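Local coordinates for protein DNA double-strand break repair nuclease NurA (Sulfolobus solfataricus, PDB 2YGK) that trims DNA ends as a manganese-dependent homodimeric nuclease, working with the HerA helicase in double-strand break repair and probably helping it resect the 5' strand, at residues E191-D194 / G195-W199; R262-N265 / G266-V269; D279-I282 / V283-M287; K296-P299 / F300-K304. All blocks are in the same frame, centred on the assembly; numbering follows the deposited sequence.

Contact 1: residues E191-D194 / G195-W199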
# COMPACT_ATOMS: atom_id res chain seq x y z
N GLU A 191 10.50 -22.20 20.18
CA GLU A 191 11.04 -23.03 21.26
C GLU A 191 10.00 -23.86 22.01
O GLU A 191 10.31 -24.94 22.48
CB GLU A 191 11.92 -22.23 22.22
CG GLU A 191 11.19 -21.24 23.08
CD GLU A 191 12.10 -20.59 24.11
OE1 GLU A 191 12.95 -21.31 24.68
OE2 GLU A 191 11.95 -19.37 24.33
N GLU A 192 8.76 -23.40 22.11
CA GLU A 192 7.73 -24.15 22.80
C GLU A 192 7.09 -25.19 21.85
O GLU A 192 6.61 -26.26 22.28
CB GLU A 192 6.67 -23.18 23.38
CG GLU A 192 5.35 -23.83 23.82
CD GLU A 192 4.44 -22.92 24.67
OE1 GLU A 192 4.77 -21.72 24.89
OE2 GLU A 192 3.39 -23.43 25.14
N TYR A 193 7.08 -24.90 20.55
CA TYR A 193 6.34 -25.75 19.65
C TYR A 193 7.14 -26.30 18.49
O TYR A 193 6.55 -26.87 17.58
CB TYR A 193 5.15 -24.99 19.10
CG TYR A 193 4.19 -24.48 20.13
CD1 TYR A 193 3.33 -25.35 20.78
CD2 TYR A 193 4.11 -23.13 20.42
CE1 TYR A 193 2.40 -24.89 21.73
CE2 TYR A 193 3.18 -22.65 21.36
CZ TYR A 193 2.33 -23.55 22.01
OH TYR A 193 1.42 -23.09 22.93
N ASP A 194 8.47 -26.15 18.53
CA ASP A 194 9.40 -26.92 17.65
C ASP A 194 8.80 -27.09 16.24
O ASP A 194 8.33 -26.11 15.67
CB ASP A 194 9.77 -28.30 18.26
CG ASP A 194 10.84 -28.21 19.41
OD1 ASP A 194 10.94 -27.14 20.08
OD2 ASP A 194 11.59 -29.24 19.62
N GLY A 195 8.74 -28.31 15.70
CA GLY A 195 8.16 -28.48 14.37
C GLY A 195 6.64 -28.52 14.28
O GLY A 195 6.12 -28.80 13.25
N ASN A 196 5.92 -28.26 15.36
CA ASN A 196 4.46 -28.36 15.35
C ASN A 196 3.78 -27.11 14.73
O ASN A 196 2.56 -27.04 14.63
CB ASN A 196 3.93 -28.58 16.79
CG ASN A 196 4.46 -29.89 17.44
OD1 ASN A 196 4.81 -30.87 16.78
ND2 ASN A 196 4.50 -29.89 18.78
N VAL A 197 4.57 -26.12 14.34
CA VAL A 197 4.01 -24.91 13.74
C VAL A 197 4.18 -24.95 12.22
O VAL A 197 5.29 -25.15 11.70
CB VAL A 197 4.66 -23.62 14.27
CG1 VAL A 197 3.83 -22.46 13.86
CG2 VAL A 197 4.80 -23.67 15.76
N LEU A 198 3.07 -24.76 11.51
CA LEU A 198 3.07 -24.78 10.08
C LEU A 198 2.73 -23.39 9.67
O LEU A 198 1.66 -22.89 10.00
CB LEU A 198 2.02 -25.74 9.55
CG LEU A 198 2.21 -27.20 9.96
CD1 LEU A 198 1.20 -28.05 9.27
CD2 LEU A 198 3.64 -27.68 9.65
N TRP A 199 3.63 -22.78 8.92
CA TRP A 199 3.47 -21.46 8.48
C TRP A 199 3.05 -21.51 7.01
O TRP A 199 3.88 -21.71 6.13
CB TRP A 199 4.79 -20.73 8.64
CG TRP A 199 5.36 -20.78 10.04
CD1 TRP A 199 6.11 -21.79 10.61
CD2 TRP A 199 5.26 -19.76 11.02
NE1 TRP A 199 6.46 -21.45 11.89
CE2 TRP A 199 5.96 -20.21 12.17
CE3 TRP A 199 4.67 -18.49 11.04
CZ2 TRP A 199 6.08 -19.44 13.32
CZ3 TRP A 199 4.78 -17.73 12.17
CH2 TRP A 199 5.49 -18.22 13.31
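Tyr193 turns its CG away from its own carbonyl carbon (chi1 -59°), while Val197 sets CG1 opposite its backbone N (chi1 -167°) and so presents CG2 to the tyrosine; the two side chains meet with Tyr193 CB 3.6 Å from Val197 CG2. This is the turn that takes the chain from helix 171-193 into strand 197-201, an alpha-to-beta connection within the RNase H-like fold of the NurA domain. The reversal is tight. Asn196 N donates to Tyr193 O over 2.7 Å, with an N-H...O angle of 150°, and closes a four-residue turn through Asp194 and Gly195. Asp194 takes positive phi and Gly195 follows near helical values, a combination close to a type II' turn. Asn196 CB also comes against that carbonyl, 3.2 Å from Tyr193 O.

Tyr193 is buried against Ile130 of strand 129-133, and the CG of its neighbour Glu192 sits over the centre of its ring, 3.4 Å above the plane. Past the turn, Asn196 and Leu198 make backbone bonds to that same strand, whose last residue, Asp133, binds the manganese. Val197 uses its second methyl too: CG1 lies 3.3 Å above one face of the Trp199 ring, displaced toward the rim.

Contact 2: residues R262-N265 / G266-V269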
# COMPACT_ATOMS: atom_id res chain seq x y z
N ARG A 262 0.17 -29.23 -2.95
CA ARG A 262 -1.19 -29.13 -3.39
C ARG A 262 -1.88 -30.24 -2.67
O ARG A 262 -1.50 -31.39 -2.87
CB ARG A 262 -1.29 -29.35 -4.90
CG ARG A 262 -2.74 -29.40 -5.41
CD ARG A 262 -2.82 -29.59 -6.90
NE ARG A 262 -2.31 -28.45 -7.70
CZ ARG A 262 -1.20 -28.44 -8.45
NH1 ARG A 262 -0.40 -29.50 -8.53
NH2 ARG A 262 -0.87 -27.34 -9.14
N LEU A 263 -2.90 -29.91 -1.88
CA LEU A 263 -3.60 -30.90 -1.03
C LEU A 263 -4.64 -31.69 -1.78
O LEU A 263 -5.06 -32.75 -1.31
CB LEU A 263 -4.27 -30.23 0.16
CG LEU A 263 -3.25 -29.50 1.04
CD1 LEU A 263 -3.98 -28.58 1.93
CD2 LEU A 263 -2.32 -30.44 1.82
N ASP A 264 -5.06 -31.18 -2.93
CA ASP A 264 -6.23 -31.68 -3.65
C ASP A 264 -6.03 -31.46 -5.15
O ASP A 264 -5.64 -30.35 -5.59
CB ASP A 264 -7.44 -30.94 -3.15
CG ASP A 264 -8.72 -31.38 -3.81
OD1 ASP A 264 -8.69 -32.28 -4.67
OD2 ASP A 264 -9.77 -30.78 -3.46
N ASN A 265 -6.27 -32.52 -5.93
CA ASN A 265 -6.13 -32.49 -7.38
C ASN A 265 -6.78 -31.26 -7.98
O ASN A 265 -7.94 -31.03 -7.74
CB ASN A 265 -6.79 -33.71 -7.98
CG ASN A 265 -5.95 -34.97 -7.88
OD1 ASN A 265 -4.76 -34.94 -7.54
ND2 ASN A 265 -6.56 -36.10 -8.23
N GLY A 266 -6.02 -30.48 -8.74
CA GLY A 266 -6.58 -29.38 -9.52
C GLY A 266 -6.67 -28.06 -8.79
O GLY A 266 -7.06 -27.04 -9.38
N LYS A 267 -6.28 -28.05 -7.53
CA LYS A 267 -6.43 -26.86 -6.68
C LYS A 267 -5.12 -26.10 -6.51
O LYS A 267 -4.13 -26.38 -7.17
CB LYS A 267 -7.02 -27.28 -5.35
CG LYS A 267 -8.34 -27.97 -5.50
CD LYS A 267 -9.34 -27.04 -6.18
CE LYS A 267 -10.75 -27.60 -6.16
NZ LYS A 267 -10.84 -28.83 -6.93
N ARG A 268 -5.15 -25.10 -5.65
CA ARG A 268 -4.05 -24.16 -5.49
C ARG A 268 -2.89 -24.88 -4.88
O ARG A 268 -3.07 -25.90 -4.25
CB ARG A 268 -4.49 -23.03 -4.57
CG ARG A 268 -4.85 -23.54 -3.16
CD ARG A 268 -4.97 -22.43 -2.19
NE ARG A 268 -6.14 -21.63 -2.48
CZ ARG A 268 -6.15 -20.34 -2.80
NH1 ARG A 268 -5.01 -19.64 -2.90
NH2 ARG A 268 -7.31 -19.73 -3.04
N VAL A 269 -1.69 -24.34 -5.07
CA VAL A 269 -0.52 -24.80 -4.38
C VAL A 269 -0.29 -23.80 -3.25
O VAL A 269 -0.41 -22.56 -3.45
CB VAL A 269 0.71 -24.80 -5.30
CG1 VAL A 269 1.97 -25.16 -4.53
CG2 VAL A 269 0.50 -25.77 -6.52
O HOH W 1 -2.79 -25.44 -9.73
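Asp264 and Lys267 close a type II beta turn, with Lys267 N donating to Asp264 O over 3.1 Å and Gly266 holding positive phi at the third position. The turn sits in the hairpin connection between the antiparallel neighbours 255-262 and 270-275 of the central sheet. Below it the chain ends stay close, Arg262 CA lying 4.5 Å from Val269 CA.

Arg262 fills the loop from inside. Its chain runs out straight as far as CD and then bends (chi3 -67°), which brings the guanidinium edge round to the far arm. There NE gives a hydrogen bond to Lys267 O at 2.8 Å and 160°; the oxygen lies almost exactly in the guanidinium plane. A water braces the same pair, accepting from Arg262 NH2 and donating to Lys267 O, so that carbonyl is gripped twice. The other end of the group is tied to helix 216-223 and the residues just past it: NH2 also bonds Leu220 O within the helix, and NH1 bonds Thr224 OG1 and Lys226 O beyond its end. With partners on all three nitrogens the group probably has little freedom to rotate.

On the outer side Asp264 and Lys267 run alongside each other in the same direction. Their contact is mainly through carbon, and their opposite charges stay near but do not close a salt bridge, Asp264 OD2 to Lys267 NZ being 4.1 Å. Val269 covers one face of the arginine head, its CG2 standing 3.3 Å from Arg262 NH2.

Contact 3: residues D279-I282 / V283-M287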
# COMPACT_ATOMS: atom_id res chain seq x y z
N ASP A 279 11.17 -34.87 6.46
CA ASP A 279 11.46 -35.79 5.34
C ASP A 279 10.20 -36.10 4.52
O ASP A 279 9.13 -35.53 4.77
CB ASP A 279 12.12 -37.05 5.87
CG ASP A 279 11.21 -37.84 6.76
OD1 ASP A 279 9.97 -37.67 6.68
OD2 ASP A 279 11.73 -38.65 7.55
N GLU A 280 10.31 -36.94 3.50
CA GLU A 280 9.14 -37.28 2.71
C GLU A 280 8.02 -37.78 3.61
O GLU A 280 6.90 -37.33 3.52
CB GLU A 280 9.43 -38.33 1.65
CG GLU A 280 10.13 -37.79 0.43
CD GLU A 280 9.86 -38.59 -0.85
OE1 GLU A 280 9.22 -39.66 -0.80
OE2 GLU A 280 10.27 -38.10 -1.92
N LYS A 281 8.32 -38.74 4.48
CA LYS A 281 7.28 -39.33 5.29
C LYS A 281 6.53 -38.25 6.08
O LYS A 281 5.29 -38.23 6.10
CB LYS A 281 7.89 -40.34 6.26
CG LYS A 281 6.89 -41.15 7.03
CD LYS A 281 7.65 -42.04 8.02
CE LYS A 281 6.76 -43.07 8.67
NZ LYS A 281 7.55 -43.85 9.62
N ILE A 282 7.28 -37.36 6.73
CA ILE A 282 6.65 -36.29 7.51
C ILE A 282 5.77 -35.43 6.60
O ILE A 282 4.61 -35.20 6.92
CB ILE A 282 7.68 -35.46 8.32
CG1 ILE A 282 8.27 -36.33 9.45
CG2 ILE A 282 7.01 -34.24 8.90
CD1 ILE A 282 9.72 -36.04 9.86
N VAL A 283 6.32 -35.00 5.46
CA VAL A 283 5.56 -34.22 4.49
C VAL A 283 4.24 -34.88 4.09
O VAL A 283 3.20 -34.18 4.06
CB VAL A 283 6.40 -33.96 3.22
CG1 VAL A 283 5.53 -33.72 2.02
CG2 VAL A 283 7.32 -32.79 3.45
N LYS A 284 4.26 -36.18 3.77
CA LYS A 284 3.06 -36.93 3.41
C LYS A 284 2.09 -37.07 4.60
O LYS A 284 0.84 -37.04 4.42
CB LYS A 284 3.41 -38.34 2.90
CG LYS A 284 3.92 -38.43 1.47
CD LYS A 284 4.55 -39.78 1.20
CE LYS A 284 5.15 -39.88 -0.21
NZ LYS A 284 6.01 -41.08 -0.41
N GLU A 285 2.63 -37.23 5.80
CA GLU A 285 1.77 -37.23 7.00
C GLU A 285 1.11 -35.85 7.18
O GLU A 285 -0.06 -35.77 7.51
CB GLU A 285 2.55 -37.60 8.27
CG GLU A 285 3.06 -39.06 8.32
CD GLU A 285 3.88 -39.35 9.58
OE1 GLU A 285 3.91 -38.50 10.52
OE2 GLU A 285 4.49 -40.45 9.64
N ILE A 286 1.87 -34.78 6.95
CA ILE A 286 1.33 -33.43 7.12
C ILE A 286 0.27 -33.13 6.06
O ILE A 286 -0.73 -32.48 6.35
CB ILE A 286 2.43 -32.34 7.07
CG1 ILE A 286 3.28 -32.35 8.35
CG2 ILE A 286 1.83 -30.94 6.88
CD1 ILE A 286 4.52 -31.45 8.23
N MSE A 287 0.48 -33.60 4.83
CA MSE A 287 -0.52 -33.43 3.80
C MSE A 287 -1.81 -34.17 4.15
O MSE A 287 -2.90 -33.66 4.02
CB MSE A 287 0.00 -33.96 2.47
CG MSE A 287 1.06 -33.09 1.86
SE MSE A 287 1.70 -33.76 0.18
CE MSE A 287 0.10 -33.87 -0.90
O HOH W 2 8.25 -41.85 1.33
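Asp279 and Val283 begin the ladder of backbone bonds at the start of helix 280-291: Val283 N donates to Asp279 O at 2.9 Å. Lys284, Glu285 and Ile286 repeat the pattern onto Glu280, Lys281 and Ile282. Asp279 is the N-cap, and its side chain takes up an amide of the first turn as well. With chi1 at 65°, OD1 swings back over the helix start and accepts from Ile282 N at 2.7 Å, the N-H pointing almost straight at it (175°).

Charge comes next. Glu280 and Lys284 lie side by side, and OE1 forms a salt bridge with NZ at 3.5 Å; a water that donates to Glu280 OE1 and accepts from Lys284 NZ bridges the same two atoms. Lys281 and Glu285 slant across one another, and the touch is made by the lysine's methylenes against the carboxylate, Lys281 CE lying 3.6 Å from Glu285 OE2.

Apolar contact is lighter, with Ile282 CG2 3.8 Å from Ile286 CD1.

The helix lies against the central sheet: Val283 packs on Phe259 of strand 255-262, and Val283, Lys284 and selenomethionine Met287 cover Phe229 of strand 228-236.

Contact 4: residues K296-P299 / F300-K304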
# COMPACT_ATOMS: atom_id res chain seq x y z
N LYS A 296 -11.38 -27.59 -0.71
CA LYS A 296 -10.85 -27.13 -1.99
C LYS A 296 -9.39 -26.75 -1.90
O LYS A 296 -8.99 -25.73 -2.42
CB LYS A 296 -11.62 -25.93 -2.54
CG LYS A 296 -12.92 -26.33 -3.29
CD LYS A 296 -13.96 -25.18 -3.26
CE LYS A 296 -15.27 -25.64 -3.88
NZ LYS A 296 -15.07 -26.05 -5.29
N GLY A 297 -8.59 -27.59 -1.22
CA GLY A 297 -7.16 -27.47 -1.26
C GLY A 297 -6.58 -26.62 -0.16
O GLY A 297 -5.36 -26.53 -0.10
N TYR A 298 -7.42 -26.05 0.72
CA TYR A 298 -6.93 -25.17 1.80
C TYR A 298 -7.56 -25.43 3.17
O TYR A 298 -8.77 -25.65 3.28
CB TYR A 298 -7.23 -23.72 1.41
CG TYR A 298 -6.57 -22.66 2.26
CD1 TYR A 298 -5.25 -22.35 2.06
CD2 TYR A 298 -7.27 -22.00 3.27
CE1 TYR A 298 -4.61 -21.36 2.84
CE2 TYR A 298 -6.66 -21.02 4.05
CZ TYR A 298 -5.32 -20.71 3.83
OH TYR A 298 -4.67 -19.71 4.56
N PRO A 299 -6.75 -25.32 4.25
CA PRO A 299 -7.27 -25.73 5.58
C PRO A 299 -8.37 -24.83 6.05
O PRO A 299 -8.15 -23.64 6.18
CB PRO A 299 -6.03 -25.65 6.51
CG PRO A 299 -4.87 -25.62 5.58
CD PRO A 299 -5.35 -24.87 4.34
N PHE A 300 -9.55 -25.40 6.32
CA PHE A 300 -10.69 -24.63 6.72
C PHE A 300 -10.44 -23.80 7.97
O PHE A 300 -10.88 -22.67 8.02
CB PHE A 300 -11.96 -25.46 6.88
CG PHE A 300 -13.17 -24.61 7.07
CD1 PHE A 300 -13.58 -23.75 6.08
CD2 PHE A 300 -13.84 -24.57 8.28
CE1 PHE A 300 -14.65 -22.92 6.26
CE2 PHE A 300 -14.94 -23.76 8.46
CZ PHE A 300 -15.34 -22.93 7.46
N PRO A 301 -9.76 -24.36 8.99
CA PRO A 301 -9.48 -23.57 10.18
C PRO A 301 -8.88 -22.19 9.89
O PRO A 301 -9.25 -21.20 10.51
CB PRO A 301 -8.49 -24.47 10.92
CG PRO A 301 -9.06 -25.82 10.69
CD PRO A 301 -9.44 -25.78 9.23
N LEU A 302 -7.95 -22.12 8.95
CA LEU A 302 -7.42 -20.84 8.56
C LEU A 302 -8.47 -20.01 7.82
O LEU A 302 -8.71 -18.87 8.16
CB LEU A 302 -6.22 -21.03 7.65
CG LEU A 302 -4.94 -21.23 8.43
CD1 LEU A 302 -3.78 -21.41 7.47
CD2 LEU A 302 -4.70 -20.04 9.32
N LEU A 303 -9.08 -20.56 6.78
CA LEU A 303 -10.08 -19.80 6.05
C LEU A 303 -11.09 -19.16 7.00
O LEU A 303 -11.53 -18.05 6.78
CB LEU A 303 -10.79 -20.66 5.02
CG LEU A 303 -11.87 -19.94 4.20
CD1 LEU A 303 -11.32 -18.67 3.55
CD2 LEU A 303 -12.52 -20.86 3.12
N LYS A 304 -11.44 -19.86 8.07
CA LYS A 304 -12.44 -19.40 9.00
C LYS A 304 -11.86 -18.30 9.82
O LYS A 304 -12.47 -17.26 9.99
CB LYS A 304 -12.92 -20.51 9.94
CG LYS A 304 -14.00 -20.03 10.91
CD LYS A 304 -14.15 -21.01 12.11
CE LYS A 304 -15.06 -20.42 13.23
NZ LYS A 304 -16.22 -19.63 12.77
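Tyr298 sends its CG opposite its backbone N (chi1 -168°), which carries the ring to the start of helix 300-309, where it crosses the Leu302 side chain at about a right angle. Leu302 is the bump: its CB comes within 3.6 Å of Tyr298 CE2, and its CD1 reaches 3.5 Å from Tyr298 OH, so the leucine fits against the outer half of the ring. Leu303 comes to the ring edge with its backbone, Leu303 N standing 3.7 Å from Tyr298 CE2 near the ring plane. One face of the tyrosine is filled by its own neighbour, Pro299, whose CD rests 3.2 Å above the plane and off toward the rim.

Pro299 is the N-cap of the helix and joins it to the short strand 298-299, in a NurA domain of RNase H-like type. Its carbonyl takes the first helical bond, from Leu303 N at 3.3 Å and 171°, and a weak one from Leu302 N. Pro301, which has no amide hydrogen to offer, sits comfortably in this opening turn, its CD lapping the Pro299 carbonyl carbon at 3.5 Å.

These groups also touch the strands that carry the metal ligands, 129-133 and 54-65. Pro299 and Leu302 both press on Leu131, Leu302 also on Ala56, and the manganese lies about 8 Å from the Leu302 side chain. Tyr298 touches the metal ligand Asp133, and Lys202 makes a cation-pi contact with its ring.

How the contacts relate
Contact 4 is the buried one, mostly ring and aliphatic packing close to the manganese; contacts 1, 2 and 3 are partly buried, and their outer sides carry charged groups. Contacts 1 and 2 both serve the central sheet, one leading a helix into a strand, the other joining two antiparallel strands, whereas contact 3 is the opening two turns of a helix packed on it. Leu198 CD1 of contact 1 meets Ile286 CG2 of contact 3 at 3.8 Å, and Met287 CE packs on backbone Arg262 O of contact 2. The 262-269 loop also borders 296-299 through Leu263 and Gly297. Contact 2 relies on a beta turn, an arginine and a water, contact 3 on helical bonds, a cap and a salt bridge.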